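Side-chain contacts in tumor necrosis factor-inducible gene 6 protein (Homo sapiens, PDB 2PF5), which regulates extracellular matrix organization, binds hyaluronan through its Link module and transfers heavy chains from inter-alpha-inhibitor onto hyaluronan: residues 7-10 / 11-15; 14-17 / 18-22. All coordinates share one frame; numbering follows the deposited sequence.

Interaction 1 of 2, residues 7-10 / 11-15; sequences ARSG and KYKLT
Ala7 and Leu14 meet methyl to methyl, Ala7 CB lying 3.7 Å from Leu14 CD2. The leucine is brought there by its first torsion (chi1 -59°), which sets CG beside the backbone N and anti to the carbonyl carbon; CD2 then packs against Ala7 CB while CD1 lies near the backbone N of Ala7. The same alanine methyl also meets the root of Lys13, with CB to CB at 3.8 Å, so it bridges two consecutive side chains. The aliphatic part of Lys13 runs on alongside Ser9: Lys13 CD is 3.4 Å from Ser9 OG and also approaches Ser9 O, and CE continues past that carbonyl. This is van der Waals packing of methylenes against oxygen atoms, and no direct hydrogen bond joins residues 7-10 to 11-15. A water supplies the polar link instead. It accepts from Ala7 N at 2.9 Å and from Lys13 N at 3.1 Å, and lies 2.8 Å from Gly10 O, to which it probably donates, linking both ends of the turn to the backbone of Lys13. Within residues 11-15, Lys11 CE lies 3.6 Å above one face of the Tyr12 ring, offset toward its rim, while the phenol oxygen bonds Ala49 N and the ring meets Trp88 edge-to-face. Residues 7-10 themselves form a type I beta turn, closed by the bond from Gly10 N to Ala7 O (3.0 Å), within the loop joining strand 2-5 to helix 16-25 of the Link module, the hyaluronan-binding domain of this protein.

Interaction 2 of 2, residues 14-17 / 18-22; sequences LTYA and EAKAV
Thr15 and Glu18 exchange side-chain-to-backbone hydrogen bonds, the two halves of a capping box. Glu18 N gives its hydrogen to Thr15 OG1 at 3.2 Å, and Thr15 N returns one to Glu18 OE1 at 3.1 Å. The second bond is nearly straight at 174°, yet it meets the anti side of OE1 from 32° out of the carboxylate plane. A chi1 of 63° puts Thr15 OG1 between its own backbone N and carbonyl carbon, facing the first turn; Glu18, extended beyond CG, runs past it, with Glu18 CG 3.1 Å from Thr15 OG1. Two N-H groups at the helix start thus gain acceptors. Behind the cap, Ala19 N bonds Thr15 O at 2.8 Å, and Lys20 and Ala21 continue the helical pattern to Tyr16 and Ala17. Leu14 adds an apolar contact: its CD2 reaches Val22 CG2 at 3.9 Å, the two side chains crossing at about a right angle, and its CB lies 4.2 Å from Ala19 CB. Farther out, Leu14 O bonds Trp51 NE1, and Tyr16 makes a cation-pi contact with Arg84. Leu14, just ahead of the helix, and Ala19 within it touch Ala90 of strand 89-93, while Tyr16, Ala19 and Lys20 touch Leu30 of strand 29-30.

Overall arrangement
From the N terminus the chain leaves strand 2-5 and enters interaction 1, which brings Leu14 back onto Ala7, closing a loop of residues 7-14 before the helix begins. Interaction 2 follows directly and covers the start of helix 16-25. The two neither nest nor cross: they are consecutive, sharing Leu14 and Thr15, with centres about 9 Å apart. Leu14 belongs to both, its side chain packing back on the loop and forward on the helix, while Thr15 ends the loop and caps the helix. Together they join strand 2-5 to helix 16-25, and contacts with strand 89-93 from both regions fasten this connection to the sheet of the Link module.

Interaction 1 of 2, residues 7-10 / 11-15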
# COMPACT_ATOMS: atom_id res chain seq x y z
N ALA A 7 6.81 -4.72 -7.01
CA ALA A 7 7.85 -5.73 -7.29
C ALA A 7 8.76 -5.30 -8.45
O ALA A 7 8.33 -4.62 -9.38
CB ALA A 7 7.23 -7.09 -7.62
N ARG A 8 10.00 -5.79 -8.43
CA ARG A 8 10.95 -5.61 -9.54
C ARG A 8 10.29 -6.06 -10.85
O ARG A 8 10.49 -5.44 -11.89
CB ARG A 8 12.24 -6.43 -9.29
CG ARG A 8 13.40 -6.15 -10.25
CD ARG A 8 14.37 -7.38 -10.48
NE ARG A 8 13.61 -8.52 -10.95
CZ ARG A 8 13.26 -8.73 -12.21
NH1 ARG A 8 13.69 -7.94 -13.19
NH2 ARG A 8 12.50 -9.78 -12.49
N SER A 9 9.49 -7.13 -10.79
CA SER A 9 8.92 -7.76 -12.00
C SER A 9 7.71 -6.98 -12.56
O SER A 9 7.22 -7.29 -13.64
CB SER A 9 8.52 -9.21 -11.72
OG SER A 9 7.69 -9.24 -10.55
N GLY A 10 7.25 -5.98 -11.82
CA GLY A 10 6.23 -5.04 -12.30
C GLY A 10 5.02 -4.91 -11.40
O GLY A 10 5.06 -5.32 -10.25
N LYS A 11 3.94 -4.37 -11.97
CA LYS A 11 2.73 -4.00 -11.24
C LYS A 11 1.95 -5.24 -10.78
O LYS A 11 1.83 -6.21 -11.55
CB LYS A 11 1.84 -3.14 -12.16
CG LYS A 11 0.57 -2.63 -11.47
CD LYS A 11 -0.26 -1.74 -12.41
CE LYS A 11 -1.32 -0.97 -11.61
NZ LYS A 11 -2.02 0.00 -12.50
N TYR A 12 1.47 -5.19 -9.55
CA TYR A 12 0.63 -6.23 -8.91
C TYR A 12 1.30 -7.60 -8.94
O TYR A 12 0.79 -8.57 -9.54
CB TYR A 12 -0.79 -6.27 -9.53
CG TYR A 12 -1.63 -5.00 -9.37
CD1 TYR A 12 -1.30 -3.99 -8.45
CD2 TYR A 12 -2.79 -4.84 -10.11
CE1 TYR A 12 -2.09 -2.84 -8.33
CE2 TYR A 12 -3.58 -3.72 -10.00
CZ TYR A 12 -3.25 -2.73 -9.10
OH TYR A 12 -4.07 -1.62 -9.02
N LYS A 13 2.46 -7.69 -8.31
CA LYS A 13 3.22 -8.93 -8.28
C LYS A 13 3.74 -9.27 -6.87
O LYS A 13 4.56 -10.17 -6.72
CB LYS A 13 4.34 -8.84 -9.33
CG LYS A 13 3.89 -9.38 -10.70
CD LYS A 13 4.55 -8.67 -11.84
CE LYS A 13 3.99 -9.13 -13.18
NZ LYS A 13 4.23 -10.58 -13.48
N LEU A 14 3.24 -8.58 -5.84
CA LEU A 14 3.64 -8.89 -4.46
C LEU A 14 2.51 -9.54 -3.67
O LEU A 14 1.41 -9.00 -3.61
CB LEU A 14 4.11 -7.63 -3.68
CG LEU A 14 5.31 -6.89 -4.28
CD1 LEU A 14 5.34 -5.47 -3.66
CD2 LEU A 14 6.58 -7.60 -4.01
N THR A 15 2.80 -10.68 -3.04
CA THR A 15 1.88 -11.25 -2.05
C THR A 15 1.97 -10.38 -0.81
O THR A 15 2.88 -9.52 -0.72
CB THR A 15 2.26 -12.70 -1.67
OG1 THR A 15 3.55 -12.68 -1.05
CG2 THR A 15 2.29 -13.64 -2.92
O HOH W 1 4.03 -5.14 -7.68

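Interaction 2 of 2, residues 14-17 / 18-22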
# COMPACT_ATOMS: atom_id res chain seq x y z
N LEU A 14 3.24 -8.58 -5.84
CA LEU A 14 3.64 -8.89 -4.46
C LEU A 14 2.51 -9.54 -3.67
O LEU A 14 1.41 -9.00 -3.61
CB LEU A 14 4.11 -7.63 -3.68
CG LEU A 14 5.31 -6.89 -4.28
CD1 LEU A 14 5.34 -5.47 -3.66
CD2 LEU A 14 6.58 -7.60 -4.01
N THR A 15 2.80 -10.68 -3.04
CA THR A 15 1.88 -11.25 -2.05
C THR A 15 1.97 -10.38 -0.81
O THR A 15 2.88 -9.52 -0.72
CB THR A 15 2.26 -12.70 -1.67
OG1 THR A 15 3.55 -12.68 -1.05
CG2 THR A 15 2.29 -13.64 -2.92
N TYR A 16 1.08 -10.60 0.15
CA TYR A 16 1.11 -9.86 1.39
C TYR A 16 2.47 -10.01 2.09
O TYR A 16 3.07 -9.03 2.50
CB TYR A 16 -0.00 -10.31 2.35
CG TYR A 16 0.04 -9.60 3.69
CD1 TYR A 16 -0.06 -8.21 3.75
CD2 TYR A 16 0.20 -10.31 4.89
CE1 TYR A 16 -0.00 -7.53 4.96
CE2 TYR A 16 0.23 -9.63 6.14
CZ TYR A 16 0.15 -8.24 6.15
OH TYR A 16 0.15 -7.51 7.32
N ALA A 17 2.94 -11.25 2.21
CA ALA A 17 4.24 -11.50 2.89
C ALA A 17 5.38 -10.82 2.14
O ALA A 17 6.33 -10.33 2.77
CB ALA A 17 4.52 -13.05 3.02
N GLU A 18 5.33 -10.82 0.81
CA GLU A 18 6.39 -10.20 0.01
C GLU A 18 6.36 -8.68 0.16
O GLU A 18 7.41 -8.02 0.26
CB GLU A 18 6.23 -10.58 -1.46
CG GLU A 18 6.57 -12.05 -1.67
CD GLU A 18 6.29 -12.55 -3.07
OE1 GLU A 18 5.48 -11.94 -3.81
OE2 GLU A 18 6.89 -13.60 -3.39
N ALA A 19 5.15 -8.14 0.13
CA ALA A 19 4.97 -6.70 0.37
C ALA A 19 5.57 -6.28 1.73
O ALA A 19 6.33 -5.30 1.84
CB ALA A 19 3.50 -6.37 0.32
N LYS A 20 5.19 -6.98 2.79
CA LYS A 20 5.75 -6.75 4.10
C LYS A 20 7.29 -6.84 4.11
O LYS A 20 7.98 -5.99 4.69
CB LYS A 20 5.09 -7.73 5.08
CG LYS A 20 5.45 -7.58 6.52
CD LYS A 20 4.36 -8.25 7.35
CE LYS A 20 4.89 -8.63 8.71
NZ LYS A 20 3.81 -9.30 9.52
N ALA A 21 7.86 -7.90 3.49
CA ALA A 21 9.30 -8.04 3.36
C ALA A 21 10.00 -6.90 2.59
O ALA A 21 11.09 -6.44 2.98
CB ALA A 21 9.64 -9.46 2.72
N VAL A 22 9.36 -6.41 1.52
CA VAL A 22 9.91 -5.30 0.74
C VAL A 22 9.98 -4.01 1.59
O VAL A 22 11.01 -3.32 1.62
CB VAL A 22 9.08 -5.04 -0.54
CG1 VAL A 22 9.51 -3.70 -1.20
CG2 VAL A 22 9.28 -6.19 -1.52